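Local coordinates for protein VirX1 (Cyanophage Syn10, PDB 6QGM) that is a viral halogenase of the tryptophan halogenase family, probably flavin-dependent, that iodinates diverse substrates, at residues K179-P183 with N184-H188; E364-E367 with N368-L372. All blocks are in the same frame, centred on the assembly; numbering follows the deposited sequence.

Contact 1. Residues K179-P183 with N184-H188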
loop_
_atom_site.group_PDB
_atom_site.type_symbol
_atom_site.label_atom_id
_atom_site.label_comp_id
_atom_site.label_asym_id
_atom_site.label_seq_id
_atom_site.Cartn_x
_atom_site.Cartn_y
_atom_site.Cartn_z
ATOM N N LYS B 179 30.521 -34.660 1.173
ATOM C CA LYS B 179 31.411 -33.618 1.762
ATOM C C LYS B 179 30.797 -32.969 3.007
ATOM O O LYS B 179 31.574 -32.612 3.901
ATOM C CB LYS B 179 31.726 -32.524 0.744
ATOM C CG LYS B 179 32.418 -32.980 -0.525
ATOM C CD LYS B 179 33.679 -33.800 -0.385
ATOM C CE LYS B 179 33.868 -34.718 -1.575
ATOM N NZ LYS B 179 35.250 -35.254 -1.662
ATOM N N ILE B 180 29.479 -32.788 3.065
ATOM C CA ILE B 180 28.807 -32.027 4.163
ATOM C C ILE B 180 27.867 -32.955 4.949
ATOM O O ILE B 180 28.093 -33.098 6.172
ATOM C CB ILE B 180 28.095 -30.768 3.626
ATOM C CG1 ILE B 180 29.075 -29.880 2.853
ATOM C CG2 ILE B 180 27.404 -30.013 4.751
ATOM C CD1 ILE B 180 28.492 -28.565 2.364
ATOM N N ALA B 181 26.864 -33.554 4.302
ATOM C CA ALA B 181 25.734 -34.232 4.982
ATOM C C ALA B 181 26.237 -35.453 5.766
ATOM O O ALA B 181 26.059 -35.480 6.998
ATOM C CB ALA B 181 24.656 -34.594 3.982
ATOM N N LEU B 182 26.825 -36.436 5.088
ATOM C CA LEU B 182 27.223 -37.707 5.738
ATOM C C LEU B 182 28.260 -37.424 6.823
ATOM O O LEU B 182 28.081 -37.844 7.963
ATOM C CB LEU B 182 27.742 -38.696 4.688
ATOM C CG LEU B 182 26.712 -39.194 3.685
ATOM C CD1 LEU B 182 27.287 -40.331 2.852
ATOM C CD2 LEU B 182 25.442 -39.632 4.395
ATOM N N PRO B 183 29.363 -36.698 6.540
ATOM C CA PRO B 183 30.321 -36.351 7.586
ATOM C C PRO B 183 29.674 -35.735 8.835
ATOM O O PRO B 183 30.105 -36.070 9.918
ATOM C CB PRO B 183 31.252 -35.345 6.887
ATOM C CG PRO B 183 31.200 -35.747 5.428
ATOM C CD PRO B 183 29.768 -36.190 5.217
ATOM N N ASN B 184 28.646 -34.894 8.670
ATOM C CA ASN B 184 27.903 -34.234 9.784
ATOM C C ASN B 184 26.852 -35.177 10.395
ATOM O O ASN B 184 26.058 -34.713 11.218
ATOM C CB ASN B 184 27.237 -32.935 9.329
ATOM C CG ASN B 184 28.233 -31.845 9.004
ATOM O OD1 ASN B 184 29.384 -31.899 9.443
ATOM N ND2 ASN B 184 27.797 -30.849 8.242
ATOM N N GLY B 185 26.852 -36.457 10.024
ATOM C CA GLY B 185 26.087 -37.511 10.713
ATOM C C GLY B 185 24.669 -37.651 10.193
ATOM O O GLY B 185 23.853 -38.280 10.889
ATOM N N VAL B 186 24.357 -37.116 9.010
ATOM C CA VAL B 186 23.048 -37.403 8.354
ATOM C C VAL B 186 22.995 -38.913 8.116
ATOM O O VAL B 186 23.942 -39.447 7.505
ATOM C CB VAL B 186 22.825 -36.613 7.047
ATOM C CG1 VAL B 186 21.519 -36.998 6.368
ATOM C CG2 VAL B 186 22.844 -35.117 7.289
ATOM N N LYS B 187 21.941 -39.561 8.617
ATOM C CA LYS B 187 21.703 -41.025 8.498
ATOM C C LYS B 187 21.055 -41.315 7.144
ATOM O O LYS B 187 19.914 -40.916 6.940
ATOM C CB LYS B 187 20.830 -41.494 9.657
ATOM C CG LYS B 187 21.050 -42.931 10.076
ATOM C CD LYS B 187 20.150 -43.237 11.248
ATOM C CE LYS B 187 18.681 -43.250 10.853
ATOM N NZ LYS B 187 17.816 -42.372 11.687
ATOM N N HIS B 188 21.794 -41.955 6.249
ATOM C CA HIS B 188 21.342 -42.383 4.903
ATOM C C HIS B 188 20.550 -43.677 5.044
ATOM O O HIS B 188 21.141 -44.646 5.495
ATOM C CB HIS B 188 22.551 -42.568 3.989
ATOM C CG HIS B 188 22.226 -42.620 2.544
ATOM N ND1 HIS B 188 23.063 -43.221 1.637
ATOM C CD2 HIS B 188 21.159 -42.183 1.852
ATOM C CE1 HIS B 188 22.528 -43.141 0.437
ATOM N NE2 HIS B 188 21.359 -42.500 0.541
#
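V186 and A181 are joined by a backbone hydrogen bond in which V186 N reaches back to A181 O over 3.1 Å, with an N-H...O angle of 160°. A second bond nests inside it, G185 N to L182 O at 2.8 Å, and closes a type I beta turn from L182 to G185. Together they make a Schellman motif that terminates the helix; G185, with its positive phi of 88°, is the C-prime residue and turns the chain off the helix axis. One step earlier, N184 N bonds to I180 O at 3.1 Å, so the carbonyls of I180, A181 and L182 each receive an N-H from residues 184-186.

Side-chain contacts follow the same fold-back. V186 CG2, anti to its own carbonyl carbon (CG1 has chi1 176°), swings over the peptide of A181 and makes an apolar contact with A181 CB at 3.8 Å. The L182 branch CD2 lies 3.5 Å from V186 O and also makes an apolar contact with H188 CB. The N184 side chain runs alongside I180, pointing the same way, with ND2 3.6 Å from I180 CG2; the amide nitrogen is bonded to S24 OG.

Helix 169-181 is thus coupled directly to strand 187-198. I180, A181 and V186 pack on helix 14-26 through A21, W17 and S24, while K187 pairs by backbone hydrogen bonds with strand 31-36. The H188 ring stands edge-to-face with W17.

Contact 2. Residues E364-E367 with N368-L372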
loop_
_atom_site.group_PDB
_atom_site.type_symbol
_atom_site.label_atom_id
_atom_site.label_comp_id
_atom_site.label_asym_id
_atom_site.label_seq_id
_atom_site.Cartn_x
_atom_site.Cartn_y
_atom_site.Cartn_z
ATOM N N GLU B 364 15.142 -21.235 -1.059
ATOM C CA GLU B 364 14.290 -20.288 -0.304
ATOM C C GLU B 364 13.651 -21.031 0.870
ATOM O O GLU B 364 13.808 -20.576 2.018
ATOM C CB GLU B 364 13.251 -19.646 -1.229
ATOM C CG GLU B 364 12.148 -18.886 -0.510
ATOM C CD GLU B 364 12.528 -17.546 0.092
ATOM O OE1 GLU B 364 13.693 -17.065 -0.107
ATOM O OE2 GLU B 364 11.656 -16.973 0.753
ATOM N N ASN B 365 12.968 -22.138 0.608
ATOM C CA ASN B 365 12.291 -22.938 1.666
ATOM C C ASN B 365 13.335 -23.488 2.647
ATOM O O ASN B 365 13.033 -23.522 3.848
ATOM C CB ASN B 365 11.384 -24.019 1.081
ATOM C CG ASN B 365 10.073 -23.433 0.588
ATOM O OD1 ASN B 365 9.941 -22.213 0.500
ATOM N ND2 ASN B 365 9.106 -24.282 0.272
ATOM N N ILE B 366 14.521 -23.879 2.174
ATOM C CA ILE B 366 15.600 -24.419 3.048
ATOM C C ILE B 366 16.043 -23.308 4.002
ATOM O O ILE B 366 16.072 -23.563 5.218
ATOM C CB ILE B 366 16.774 -25.000 2.235
ATOM C CG1 ILE B 366 16.366 -26.276 1.488
ATOM C CG2 ILE B 366 17.973 -25.243 3.143
ATOM C CD1 ILE B 366 17.381 -26.784 0.500
ATOM N N GLU B 367 16.349 -22.120 3.470
ATOM C CA GLU B 367 16.844 -20.959 4.265
ATOM C C GLU B 367 15.766 -20.506 5.256
ATOM O O GLU B 367 16.131 -20.212 6.406
ATOM C CB GLU B 367 17.406 -19.859 3.377
ATOM C CG GLU B 367 16.441 -19.101 2.509
ATOM C CD GLU B 367 17.105 -18.228 1.437
ATOM O OE1 GLU B 367 18.259 -18.551 1.012
ATOM O OE2 GLU B 367 16.454 -17.221 1.007
ATOM N N ASN B 368 14.497 -20.520 4.852
ATOM C CA ASN B 368 13.335 -20.149 5.716
ATOM C C ASN B 368 13.123 -21.193 6.828
ATOM O O ASN B 368 12.724 -20.806 7.952
ATOM C CB ASN B 368 12.066 -19.921 4.894
ATOM C CG ASN B 368 12.142 -18.708 4.003
ATOM O OD1 ASN B 368 13.084 -17.926 4.097
ATOM N ND2 ASN B 368 11.161 -18.552 3.129
ATOM N N LEU B 369 13.392 -22.463 6.546
ATOM C CA LEU B 369 13.296 -23.557 7.548
ATOM C C LEU B 369 14.440 -23.428 8.559
ATOM O O LEU B 369 14.156 -23.493 9.773
ATOM C CB LEU B 369 13.353 -24.904 6.826
ATOM C CG LEU B 369 13.075 -26.112 7.708
ATOM C CD1 LEU B 369 11.702 -25.980 8.362
ATOM C CD2 LEU B 369 13.199 -27.391 6.889
ATOM N N VAL B 370 15.676 -23.251 8.070
ATOM C CA VAL B 370 16.902 -23.065 8.901
ATOM C C VAL B 370 16.678 -21.858 9.811
ATOM O O VAL B 370 17.081 -21.927 11.000
ATOM C CB VAL B 370 18.173 -22.901 8.043
ATOM C CG1 VAL B 370 19.348 -22.385 8.855
ATOM C CG2 VAL B 370 18.569 -24.200 7.367
ATOM N N TYR B 371 16.051 -20.807 9.275
ATOM C CA TYR B 371 15.783 -19.534 9.991
ATOM C C TYR B 371 14.895 -19.822 11.205
ATOM O O TYR B 371 15.249 -19.399 12.314
ATOM C CB TYR B 371 15.176 -18.500 9.039
ATOM C CG TYR B 371 14.763 -17.222 9.717
ATOM C CD1 TYR B 371 15.668 -16.192 9.892
ATOM C CD2 TYR B 371 13.479 -17.043 10.196
ATOM C CE1 TYR B 371 15.311 -15.007 10.515
ATOM C CE2 TYR B 371 13.109 -15.883 10.848
ATOM C CZ TYR B 371 14.027 -14.858 11.007
ATOM O OH TYR B 371 13.665 -13.704 11.642
ATOM N N LEU B 372 13.793 -20.553 11.010
ATOM C CA LEU B 372 12.815 -20.859 12.088
ATOM C C LEU B 372 13.412 -21.845 13.103
ATOM O O LEU B 372 13.166 -21.684 14.312
ATOM C CB LEU B 372 11.535 -21.415 11.450
ATOM C CG LEU B 372 10.674 -20.400 10.701
ATOM C CD1 LEU B 372 9.410 -21.047 10.195
ATOM C CD2 LEU B 372 10.321 -19.208 11.578
#
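N368 bonds twice to E364, the residue one helical turn before it. Its side-chain ND2 donates to E364 OE2 at 2.9 Å, and its backbone N donates to E364 O, also at 2.9 Å. The carboxylate and amide planes stand 82° apart, and ND2 meets OE2 from above the carboxylate plane. E364 gets there by a bend: CG is anti to the backbone N (chi1 168°), then chi2 of 74° folds the acid along the helix toward the amide.

The regular i to i+4 bonding continues with L369 N to N365 O, V370 N to I366 O and Y371 N to E367 O. E367 lies beside N368, its CG 3.9 Å from N368 OD1, and its OE2 makes a long, weak ion pair with K55.

I366 CG2 and V370 CG2 are 4.4 Å apart, and both side chains pack on helix 14-26, I366 at M18, T19 and A22, V370 at L26. E364 and N368 instead face helix 382-408. Y371 OH bonds to P473 O of the second subunit.

E364 and N368 are both buried, and their side-chain bond gives the carboxylate a neutral N-H donor from the next turn, which ties the two side chains together and would probably help to stabilise the acid's negative charge.

Overall arrangement
Contact 1 ends one helix and contact 2 takes up most of helix 360-373; they do not touch, their centres being 19 Å apart and their nearest atoms about 11 Å. What links them is helix 14-26: residues 179-188 rest on it through W17, A21 and S24, residues 364-372 through M18, T19, A22 and L26. That helix follows strand 6-10, and G11 and G13 before it and G16 in its first turn fit the GxGxxG pattern, consistent with a Rossmann-type dinucleotide-binding motif. I366 of contact 2 lies near these glycines without touching them. Contact 2 also borders the second subunit, whereas no other chain of the assembly touches contact 1.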